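Local coordinates for protein transcriptional regulator, MarR family (Neisseria meningitidis serogroup B, PDB 3G3Z) that probably binds DNA and regulates transcription as a dimeric winged helix-turn-helix protein of the MarR family, at residues A[55-59]-A[60-64]; A[27-30]-A[31-35]; A[67-71]-A[72-76]; A[123-126]-A[127-131]. All blocks are in the same frame, centred on the assembly; numbering follows the deposited sequence.

Overall arrangement
The four contacts follow one another along the chain: contact 2, contact 1, contact 3, contact 4. The first three lie in the winged helix-turn-helix region, with centres 13 to 15 Å apart. Contact 2 starts helix 31-43, contact 1 starts helix 59-71, and contact 3 ends that helix and leads into strand 75-77. Tyr31 OH probably bonds to Trp55 O (2.5 Å), tying contact 2 to contact 1, while Leu33 packs on Leu69 of contact 3. Contact 4, on helix 119-142, lies in the dimer interface, about 36 Å from contact 3 between centres; the probable DNA-reading helix 59-71 lies across the chain's centre, though contacts 1 and 2 also touch the second subunit.

Contact 1 (A[55-59]-A[60-64]); sequences WSLPK and QTVSG
The carboxamide of Gln60 folds back over the start of its helix, where its OE1 lies 3.6 Å from Pro58 CB and also close to the amide N of Lys59, though at too poor an angle for a hydrogen bond. The bend at chi2 (85°) turns the amide back toward Pro58 and Lys59. The puckered pyrrolidine ring of Pro58 meets Thr61 with CG and CD; its CG comes to 3.3 Å from Thr61 OG1, the two side chains crossing at a slant. Thr61 OG1 stands beside its own backbone N (chi1 -63°), and this rotation turns it to the proline ring.

Pro58 is the N-cap residue. Its ring nitrogen has no hydrogen to give, but its carbonyl O accepts Val62 N at 3.2 Å, in the carbonyl plane. One residue on, Lys59 O is gripped twice, by Ser63 N in a nearly straight bond of 3.0 Å and by a water that donates to it and also bonds Ser63 OG. The extended Lys59 side chain leads off the other way. Leu57 CB, meanwhile, packs 4.0 Å from Val62 CG2: the residue before the cap touches the fourth helical residue, the pairing of a hydrophobic staple.

Upstream, Ser56 with its positive phi closes helix 48-55 in a Schellman motif. Capped ending, short turn and stapled beginning together form the turn of a helix-turn-helix, and helix 59-71 is the one that, as in other MarR regulators, probably reads the DNA.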
loop_
_atom_site.group_PDB
_atom_site.type_symbol
_atom_site.label_atom_id
_atom_site.label_comp_id
_atom_site.label_asym_id
_atom_site.label_seq_id
_atom_site.Cartn_x
_atom_site.Cartn_y
_atom_site.Cartn_z
ATOM N N TRP A 55 -8.985 3.195 7.529
ATOM C CA TRP A 55 -8.073 3.427 6.411
ATOM C C TRP A 55 -6.616 3.302 6.797
ATOM O O TRP A 55 -5.732 3.554 5.978
ATOM C CB TRP A 55 -8.382 4.748 5.702
ATOM C CG TRP A 55 -9.744 4.701 5.075
ATOM C CD1 TRP A 55 -10.896 5.222 5.579
ATOM C CD2 TRP A 55 -10.096 4.058 3.840
ATOM N NE1 TRP A 55 -11.950 4.958 4.729
ATOM C CE2 TRP A 55 -11.487 4.234 3.659
ATOM C CE3 TRP A 55 -9.371 3.342 2.875
ATOM C CZ2 TRP A 55 -12.176 3.723 2.538
ATOM C CZ3 TRP A 55 -10.052 2.833 1.762
ATOM C CH2 TRP A 55 -11.443 3.033 1.603
ATOM N N SER A 56 -6.376 2.866 8.032
ATOM C CA SER A 56 -5.024 2.572 8.528
ATOM C C SER A 56 -4.159 3.841 8.536
ATOM O O SER A 56 -3.024 3.833 8.066
ATOM C CB SER A 56 -4.375 1.431 7.717
ATOM O OG SER A 56 -5.072 0.203 7.922
ATOM N N LEU A 57 -4.732 4.931 9.051
ATOM C CA LEU A 57 -4.028 6.212 9.169
ATOM C C LEU A 57 -3.789 6.628 10.624
ATOM O O LEU A 57 -4.635 6.387 11.479
ATOM C CB LEU A 57 -4.806 7.320 8.454
ATOM C CG LEU A 57 -4.870 7.233 6.933
ATOM C CD1 LEU A 57 -5.866 8.254 6.401
ATOM C CD2 LEU A 57 -3.494 7.420 6.311
ATOM N N PRO A 58 -2.644 7.270 10.904
ATOM C CA PRO A 58 -2.398 7.754 12.260
ATOM C C PRO A 58 -3.289 8.942 12.626
ATOM O O PRO A 58 -3.725 9.691 11.746
ATOM C CB PRO A 58 -0.933 8.173 12.226
ATOM C CG PRO A 58 -0.628 8.404 10.812
ATOM C CD PRO A 58 -1.490 7.500 10.014
ATOM N N LYS A 59 -3.550 9.096 13.922
ATOM C CA LYS A 59 -4.484 10.104 14.439
ATOM C C LYS A 59 -4.146 11.544 14.021
ATOM O O LYS A 59 -5.041 12.333 13.714
ATOM C CB LYS A 59 -4.580 10.001 15.972
ATOM C CG LYS A 59 -5.145 8.674 16.492
ATOM C CD LYS A 59 -4.945 8.534 18.002
ATOM C CE LYS A 59 -5.196 7.101 18.462
ATOM N NZ LYS A 59 -4.723 6.876 19.866
ATOM N N GLN A 60 -2.854 11.866 13.999
ATOM C CA GLN A 60 -2.368 13.202 13.635
ATOM C C GLN A 60 -2.771 13.547 12.212
ATOM O O GLN A 60 -3.273 14.640 11.945
ATOM C CB GLN A 60 -0.838 13.288 13.744
ATOM C CG GLN A 60 -0.226 12.740 15.033
ATOM C CD GLN A 60 0.013 11.231 14.996
ATOM O OE1 GLN A 60 -0.929 10.436 15.057
ATOM N NE2 GLN A 60 1.283 10.834 14.918
ATOM N N THR A 61 -2.523 12.599 11.309
ATOM C CA THR A 61 -2.841 12.723 9.888
ATOM C C THR A 61 -4.324 13.026 9.716
ATOM O O THR A 61 -4.686 13.926 8.969
ATOM C CB THR A 61 -2.455 11.429 9.148
ATOM O OG1 THR A 61 -1.039 11.250 9.246
ATOM C CG2 THR A 61 -2.868 11.457 7.669
ATOM N N VAL A 62 -5.166 12.291 10.438
ATOM C CA VAL A 62 -6.614 12.440 10.324
ATOM C C VAL A 62 -7.091 13.800 10.832
ATOM O O VAL A 62 -7.859 14.492 10.140
ATOM C CB VAL A 62 -7.361 11.291 11.035
ATOM C CG1 VAL A 62 -8.865 11.532 11.027
ATOM C CG2 VAL A 62 -7.041 9.963 10.365
ATOM N N SER A 63 -6.625 14.191 12.020
ATOM C CA SER A 63 -6.979 15.492 12.594
ATOM C C SER A 63 -6.608 16.635 11.672
ATOM O O SER A 63 -7.371 17.593 11.529
ATOM C CB SER A 63 -6.304 15.701 13.951
ATOM O OG SER A 63 -6.732 14.713 14.866
ATOM N N GLY A 64 -5.439 16.526 11.050
ATOM C CA GLY A 64 -4.941 17.567 10.147
ATOM C C GLY A 64 -5.888 17.768 8.976
ATOM O O GLY A 64 -6.300 18.886 8.670
HETATM O O HOH W 1 -7.494 11.782 14.769
#

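Contact 2 (A[27-30]-A[31-35]); sequences QDLN and YNLFA
Asn30 enters helix 31-43 from an extended backbone, with phi/psi of -138°/173°, and its carbonyl O receives Phe34 N at 2.9 Å in the first full helical turn. Its side chain supplies a second acceptor: OD1 takes Leu33 N, also at 2.9 Å, with the donor nearly along the C=O axis. To get there CG sits between the backbone N and the carbonyl carbon (chi1 63°), which turns OD1 toward the amides at the start of the helix. This is a classic asparagine N-cap, the side-chain oxygen satisfying one of the amides that the missing previous turn leaves without a carbonyl. In the winged helix-turn-helix fold it marks the passage from the long helix 5-25 to the first helix of the DNA-binding domain.

Leu33 packs its CB, CG and CD1 against Asn30 OD1. Its CD1 lies 3.4 Å from Asn30 OD1, the amide and the branched chain crossing at an angle. The same CD1 meets Leu29 CD2 at 4.1 Å, the two leucines running roughly perpendicular to each other. Leu29 continues onto Tyr98 and Leu102 of helix 93-117, whereas Leu33 reaches Val65. Phe34 CB lies 3.3 Å from Asn30 O, and the ring is directed away from Asn30 to stack with Tyr38.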
loop_
_atom_site.group_PDB
_atom_site.type_symbol
_atom_site.label_atom_id
_atom_site.label_comp_id
_atom_site.label_asym_id
_atom_site.label_seq_id
_atom_site.Cartn_x
_atom_site.Cartn_y
_atom_site.Cartn_z
ATOM N N GLN A 27 -9.148 11.782 -9.049
ATOM C CA GLN A 27 -10.298 12.559 -8.574
ATOM C C GLN A 27 -9.815 13.924 -8.075
ATOM O O GLN A 27 -10.599 14.719 -7.564
ATOM C CB GLN A 27 -11.085 11.826 -7.466
ATOM C CG GLN A 27 -11.281 10.311 -7.682
ATOM C CD GLN A 27 -11.764 9.940 -9.081
ATOM O OE1 GLN A 27 -12.881 10.279 -9.479
ATOM N NE2 GLN A 27 -10.931 9.209 -9.820
ATOM N N ASP A 28 -8.517 14.180 -8.251
ATOM C CA ASP A 28 -7.855 15.410 -7.807
ATOM C C ASP A 28 -7.766 15.489 -6.279
ATOM O O ASP A 28 -7.683 16.574 -5.687
ATOM C CB ASP A 28 -8.492 16.658 -8.445
ATOM C CG ASP A 28 -8.004 16.898 -9.870
ATOM O OD1 ASP A 28 -7.144 16.131 -10.349
ATOM O OD2 ASP A 28 -8.469 17.865 -10.510
ATOM N N LEU A 29 -7.738 14.311 -5.654
ATOM C CA LEU A 29 -7.644 14.213 -4.203
ATOM C C LEU A 29 -6.420 13.401 -3.791
ATOM O O LEU A 29 -5.541 13.101 -4.606
ATOM C CB LEU A 29 -8.950 13.621 -3.618
ATOM C CG LEU A 29 -10.201 14.498 -3.769
ATOM C CD1 LEU A 29 -11.478 13.688 -3.613
ATOM C CD2 LEU A 29 -10.191 15.670 -2.785
ATOM N N ASN A 30 -6.345 13.084 -2.508
ATOM C CA ASN A 30 -5.322 12.180 -2.028
ATOM C C ASN A 30 -5.946 11.216 -1.025
ATOM O O ASN A 30 -7.128 11.363 -0.655
ATOM C CB ASN A 30 -4.112 12.938 -1.466
ATOM C CG ASN A 30 -4.448 13.781 -0.251
ATOM O OD1 ASN A 30 -5.446 13.552 0.432
ATOM N ND2 ASN A 30 -3.602 14.763 0.029
ATOM N N TYR A 31 -5.157 10.226 -0.616
ATOM C CA TYR A 31 -5.631 9.148 0.241
ATOM C C TYR A 31 -6.208 9.679 1.545
ATOM O O TYR A 31 -7.295 9.289 1.946
ATOM C CB TYR A 31 -4.488 8.160 0.508
ATOM C CG TYR A 31 -4.899 6.945 1.295
ATOM C CD1 TYR A 31 -4.733 6.906 2.682
ATOM C CD2 TYR A 31 -5.453 5.838 0.662
ATOM C CE1 TYR A 31 -5.125 5.806 3.419
ATOM C CE2 TYR A 31 -5.846 4.722 1.392
ATOM C CZ TYR A 31 -5.658 4.712 2.776
ATOM O OH TYR A 31 -6.027 3.619 3.515
ATOM N N ASN A 32 -5.478 10.581 2.193
ATOM C CA ASN A 32 -5.910 11.148 3.468
ATOM C C ASN A 32 -7.265 11.864 3.380
ATOM O O ASN A 32 -8.113 11.678 4.236
ATOM C CB ASN A 32 -4.828 12.089 4.028
ATOM C CG ASN A 32 -3.487 11.396 4.223
ATOM O OD1 ASN A 32 -2.437 12.049 4.294
ATOM N ND2 ASN A 32 -3.512 10.074 4.328
ATOM N N LEU A 33 -7.458 12.681 2.345
ATOM C CA LEU A 33 -8.726 13.383 2.122
ATOM C C LEU A 33 -9.853 12.423 1.780
ATOM O O LEU A 33 -10.989 12.572 2.257
ATOM C CB LEU A 33 -8.569 14.388 0.972
ATOM C CG LEU A 33 -7.934 15.726 1.325
ATOM C CD1 LEU A 33 -7.344 16.368 0.072
ATOM C CD2 LEU A 33 -8.975 16.636 1.995
ATOM N N PHE A 34 -9.537 11.460 0.919
ATOM C CA PHE A 34 -10.473 10.412 0.526
ATOM C C PHE A 34 -10.982 9.643 1.729
ATOM O O PHE A 34 -12.192 9.411 1.871
ATOM C CB PHE A 34 -9.804 9.456 -0.467
ATOM C CG PHE A 34 -10.694 8.350 -0.916
ATOM C CD1 PHE A 34 -11.675 8.578 -1.881
ATOM C CD2 PHE A 34 -10.577 7.081 -0.362
ATOM C CE1 PHE A 34 -12.523 7.554 -2.296
ATOM C CE2 PHE A 34 -11.424 6.049 -0.778
ATOM C CZ PHE A 34 -12.391 6.291 -1.742
ATOM N N ALA A 35 -10.053 9.270 2.608
ATOM C CA ALA A 35 -10.383 8.525 3.810
ATOM C C ALA A 35 -11.506 9.216 4.603
ATOM O O ALA A 35 -12.483 8.568 4.965
ATOM C CB ALA A 35 -9.124 8.337 4.682
#

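Contact 3 (A[67-71]-A[72-76]); sequences KTLAG and QGLIE
Leu69 O accepts Leu74 N at 2.8 Å and Ala70 O accepts Gly73 N at the same distance, the 6→1 and 5→2 bonds that define a Schellman motif at the C-terminal end of helix 59-71. Gly73 supplies the positive phi (68°) that turns the chain out of the helix. The bonds differ in approach: Leu74 N comes only moderately tilted from the plane of its carbonyl, while Gly73 N stands above that of Ala70, 67° out of plane and off the lone pairs. Next to them Gln72 N is held less firmly, its single hydrogen shared by two weak bonds to Thr68 O and Leu69 O. Leu69 O therefore carries one good donor and a share of another.

Beyond the turn, Gly73 O is taken by Thr92 OG1, just after strand 89-91, which bonds Leu74 O only weakly. Backbone bonds join Leu74 to Thr92 and Glu76 to Ser90, so the chain passes directly from helix end to the antiparallel hairpin.

Apolar contacts accompany the polar bonds of the motif. Leu69 CD2 meets Leu74 CD1 at 3.9 Å, their side chains set obliquely, the hydrophobic pair expected around a Schellman turn. Leu69 packs on Val36 and Leu37 of helix 31-43, Leu74 on Thr94 and Tyr98 of helix 93-117. Ile75 points its longer branch back at the helix: CG1 lies between backbone N and carbonyl carbon (chi1 63°), which brings CD1 to 3.7 Å from Leu69 CB and sets CG1 3.9 Å from Ala70 CB and 3.4 Å from Ala70 N.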
loop_
_atom_site.group_PDB
_atom_site.type_symbol
_atom_site.label_atom_id
_atom_site.label_comp_id
_atom_site.label_asym_id
_atom_site.label_seq_id
_atom_site.Cartn_x
_atom_site.Cartn_y
_atom_site.Cartn_z
ATOM N N LYS A 67 -9.176 19.347 10.070
ATOM C CA LYS A 67 -9.043 20.793 10.276
ATOM C C LYS A 67 -9.203 21.547 8.952
ATOM O O LYS A 67 -9.920 22.549 8.895
ATOM C CB LYS A 67 -7.704 21.133 10.952
ATOM C CG LYS A 67 -7.541 22.600 11.359
ATOM C CD LYS A 67 -6.374 22.791 12.347
ATOM C CE LYS A 67 -6.177 24.264 12.695
ATOM N NZ LYS A 67 -5.163 24.498 13.777
ATOM N N THR A 68 -8.554 21.059 7.893
ATOM C CA THR A 68 -8.632 21.700 6.570
ATOM C C THR A 68 -10.044 21.667 5.998
ATOM O O THR A 68 -10.547 22.689 5.513
ATOM C CB THR A 68 -7.634 21.097 5.540
ATOM O OG1 THR A 68 -6.314 21.121 6.083
ATOM C CG2 THR A 68 -7.627 21.915 4.245
ATOM N N LEU A 69 -10.692 20.505 6.084
ATOM C CA LEU A 69 -12.041 20.339 5.546
ATOM C C LEU A 69 -13.109 21.164 6.285
ATOM O O LEU A 69 -14.032 21.706 5.655
ATOM C CB LEU A 69 -12.410 18.851 5.461
ATOM C CG LEU A 69 -11.618 18.028 4.422
ATOM C CD1 LEU A 69 -11.796 16.549 4.659
ATOM C CD2 LEU A 69 -11.996 18.375 2.973
ATOM N N ALA A 70 -12.980 21.264 7.611
ATOM C CA ALA A 70 -13.882 22.087 8.414
ATOM C C ALA A 70 -13.708 23.559 8.072
ATOM O O ALA A 70 -14.688 24.283 7.950
ATOM C CB ALA A 70 -13.663 21.855 9.908
ATOM N N GLY A 71 -12.452 23.982 7.908
ATOM C CA GLY A 71 -12.117 25.348 7.506
ATOM C C GLY A 71 -12.655 25.679 6.125
ATOM O O GLY A 71 -12.877 26.845 5.793
ATOM N N GLN A 72 -12.880 24.648 5.317
ATOM C CA GLN A 72 -13.499 24.840 4.011
ATOM C C GLN A 72 -15.009 24.711 4.082
ATOM O O GLN A 72 -15.693 24.783 3.056
ATOM C CB GLN A 72 -12.907 23.879 2.993
ATOM C CG GLN A 72 -11.536 24.320 2.508
ATOM C CD GLN A 72 -11.241 23.808 1.116
ATOM O OE1 GLN A 72 -11.159 24.583 0.158
ATOM N NE2 GLN A 72 -11.105 22.498 0.989
ATOM N N GLY A 73 -15.523 24.532 5.297
ATOM C CA GLY A 73 -16.955 24.365 5.539
ATOM C C GLY A 73 -17.550 23.064 5.010
ATOM O O GLY A 73 -18.764 22.953 4.859
ATOM N N LEU A 74 -16.705 22.071 4.744
ATOM C CA LEU A 74 -17.158 20.827 4.120
ATOM C C LEU A 74 -17.579 19.747 5.116
ATOM O O LEU A 74 -18.353 18.847 4.772
ATOM C CB LEU A 74 -16.088 20.294 3.161
ATOM C CG LEU A 74 -15.745 21.243 2.010
ATOM C CD1 LEU A 74 -14.513 20.768 1.241
ATOM C CD2 LEU A 74 -16.961 21.437 1.081
ATOM N N ILE A 75 -17.058 19.840 6.341
ATOM C CA ILE A 75 -17.393 18.915 7.426
ATOM C C ILE A 75 -17.707 19.673 8.722
ATOM O O ILE A 75 -17.524 20.888 8.790
ATOM C CB ILE A 75 -16.256 17.883 7.683
ATOM C CG1 ILE A 75 -14.974 18.588 8.131
ATOM C CG2 ILE A 75 -16.025 16.991 6.447
ATOM C CD1 ILE A 75 -13.913 17.663 8.677
ATOM N N GLU A 76 -18.163 18.949 9.745
ATOM C CA GLU A 76 -18.470 19.544 11.044
ATOM C C GLU A 76 -18.476 18.511 12.173
ATOM O O GLU A 76 -18.895 17.368 11.985
ATOM C CB GLU A 76 -19.824 20.256 10.992
ATOM C CG GLU A 76 -21.007 19.314 10.764
ATOM C CD GLU A 76 -22.244 20.020 10.257
ATOM O OE1 GLU A 76 -22.314 21.261 10.357
ATOM O OE2 GLU A 76 -23.149 19.325 9.751
#

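Contact 4 (A[123-126]-A[127-131]); sequences TRLF and ADLDA
Leu125 CG and Leu129 CD1 touch at 3.9 Å, the leucine chains inclined to each other one turn apart on helix 119-142. Leu125 carries its CG opposite its backbone N (chi1 -179°), whereas Leu129 CG lies beside its own backbone N (chi1 -69°). On another side Asp128 OD2 comes to 4.0 Å from Arg124 CG. The two chains run side by side with guanidinium and carboxylate planes nearly parallel, yet Arg124 NE and Asp128 OD2 stay 5.2 Å apart, too far for a salt bridge within the helix. Asp130 has its carboxylate OD1 3.2 Å from Phe126 O, an approach of two acceptors.

The backbone beneath is regular: Thr123 O, Arg124 O, Leu125 O and Phe126 O each take the amide four residues on, the last being Asp130 N at 2.8 Å. In MarR proteins the terminal helices build the dimer interface, and here the charges find their partners across it. Asp130 OD1 makes a salt bridge with Arg12 NE of the second subunit, which also bonds weakly to Phe126 O and so probably offsets the crowding of the two acceptors. Asp128 pairs with Arg121 of the second subunit, and Arg124 with its Asp128. Leu125 packs on Leu125 of that subunit, while Leu129 meets its Ile16 and Phe126 its Gln8.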
loop_
_atom_site.group_PDB
_atom_site.type_symbol
_atom_site.label_atom_id
_atom_site.label_comp_id
_atom_site.label_asym_id
_atom_site.label_seq_id
_atom_site.Cartn_x
_atom_site.Cartn_y
_atom_site.Cartn_z
ATOM N N THR A 123 -14.410 -12.522 -3.176
ATOM C CA THR A 123 -14.489 -13.147 -1.851
ATOM C C THR A 123 -13.233 -13.963 -1.567
ATOM O O THR A 123 -12.720 -13.963 -0.447
ATOM C CB THR A 123 -15.680 -14.099 -1.783
ATOM O OG1 THR A 123 -16.881 -13.384 -2.097
ATOM C CG2 THR A 123 -15.799 -14.746 -0.406
ATOM N N ARG A 124 -12.752 -14.672 -2.582
ATOM C CA ARG A 124 -11.572 -15.513 -2.409
ATOM C C ARG A 124 -10.344 -14.648 -2.136
ATOM O O ARG A 124 -9.525 -14.957 -1.248
ATOM C CB ARG A 124 -11.356 -16.413 -3.619
ATOM C CG ARG A 124 -10.134 -17.275 -3.509
ATOM C CD ARG A 124 -10.079 -18.253 -4.630
ATOM N NE ARG A 124 -9.672 -17.631 -5.884
ATOM C CZ ARG A 124 -9.797 -18.215 -7.071
ATOM N NH1 ARG A 124 -10.334 -19.421 -7.175
ATOM N NH2 ARG A 124 -9.393 -17.590 -8.163
ATOM N N LEU A 125 -10.223 -13.558 -2.888
ATOM C CA LEU A 125 -9.115 -12.636 -2.684
ATOM C C LEU A 125 -9.162 -12.031 -1.284
ATOM O O LEU A 125 -8.141 -11.957 -0.608
ATOM C CB LEU A 125 -9.098 -11.542 -3.755
ATOM C CG LEU A 125 -7.944 -10.532 -3.641
ATOM C CD1 LEU A 125 -6.635 -11.109 -4.184
ATOM C CD2 LEU A 125 -8.299 -9.259 -4.357
ATOM N N PHE A 126 -10.353 -11.640 -0.838
ATOM C CA PHE A 126 -10.511 -10.990 0.469
ATOM C C PHE A 126 -10.146 -11.924 1.618
ATOM O O PHE A 126 -9.474 -11.514 2.567
ATOM C CB PHE A 126 -11.942 -10.472 0.667
ATOM C CG PHE A 126 -12.300 -9.276 -0.187
ATOM C CD1 PHE A 126 -11.332 -8.592 -0.914
ATOM C CD2 PHE A 126 -13.615 -8.823 -0.238
ATOM C CE1 PHE A 126 -11.666 -7.486 -1.691
ATOM C CE2 PHE A 126 -13.960 -7.717 -1.010
ATOM C CZ PHE A 126 -12.986 -7.047 -1.740
ATOM N N ALA A 127 -10.595 -13.176 1.520
ATOM C CA ALA A 127 -10.340 -14.197 2.537
ATOM C C ALA A 127 -8.861 -14.542 2.616
ATOM O O ALA A 127 -8.319 -14.724 3.708
ATOM C CB ALA A 127 -11.175 -15.452 2.261
ATOM N N ASP A 128 -8.210 -14.625 1.458
ATOM C CA ASP A 128 -6.780 -14.903 1.414
ATOM C C ASP A 128 -5.961 -13.745 1.993
ATOM O O ASP A 128 -4.985 -13.969 2.708
ATOM C CB ASP A 128 -6.336 -15.227 -0.005
ATOM C CG ASP A 128 -6.758 -16.618 -0.449
ATOM O OD1 ASP A 128 -7.191 -17.431 0.397
ATOM O OD2 ASP A 128 -6.655 -16.904 -1.660
ATOM N N LEU A 129 -6.373 -12.518 1.690
ATOM C CA LEU A 129 -5.712 -11.331 2.229
ATOM C C LEU A 129 -5.955 -11.231 3.727
ATOM O O LEU A 129 -5.040 -10.908 4.485
ATOM C CB LEU A 129 -6.194 -10.053 1.529
ATOM C CG LEU A 129 -5.816 -9.825 0.058
ATOM C CD1 LEU A 129 -6.614 -8.646 -0.523
ATOM C CD2 LEU A 129 -4.301 -9.598 -0.116
ATOM N N ASP A 130 -7.186 -11.517 4.150
ATOM C CA ASP A 130 -7.513 -11.538 5.570
ATOM C C ASP A 130 -6.624 -12.507 6.333
ATOM O O ASP A 130 -6.092 -12.166 7.397
ATOM C CB ASP A 130 -8.987 -11.893 5.785
ATOM C CG ASP A 130 -9.917 -10.756 5.414
ATOM O OD1 ASP A 130 -9.418 -9.646 5.120
ATOM O OD2 ASP A 130 -11.149 -10.963 5.424
ATOM N N ALA A 131 -6.457 -13.708 5.778
ATOM C CA ALA A 131 -5.683 -14.766 6.418
ATOM C C ALA A 131 -4.211 -14.410 6.477
ATOM O O ALA A 131 -3.563 -14.603 7.507
ATOM C CB ALA A 131 -5.879 -16.089 5.689
#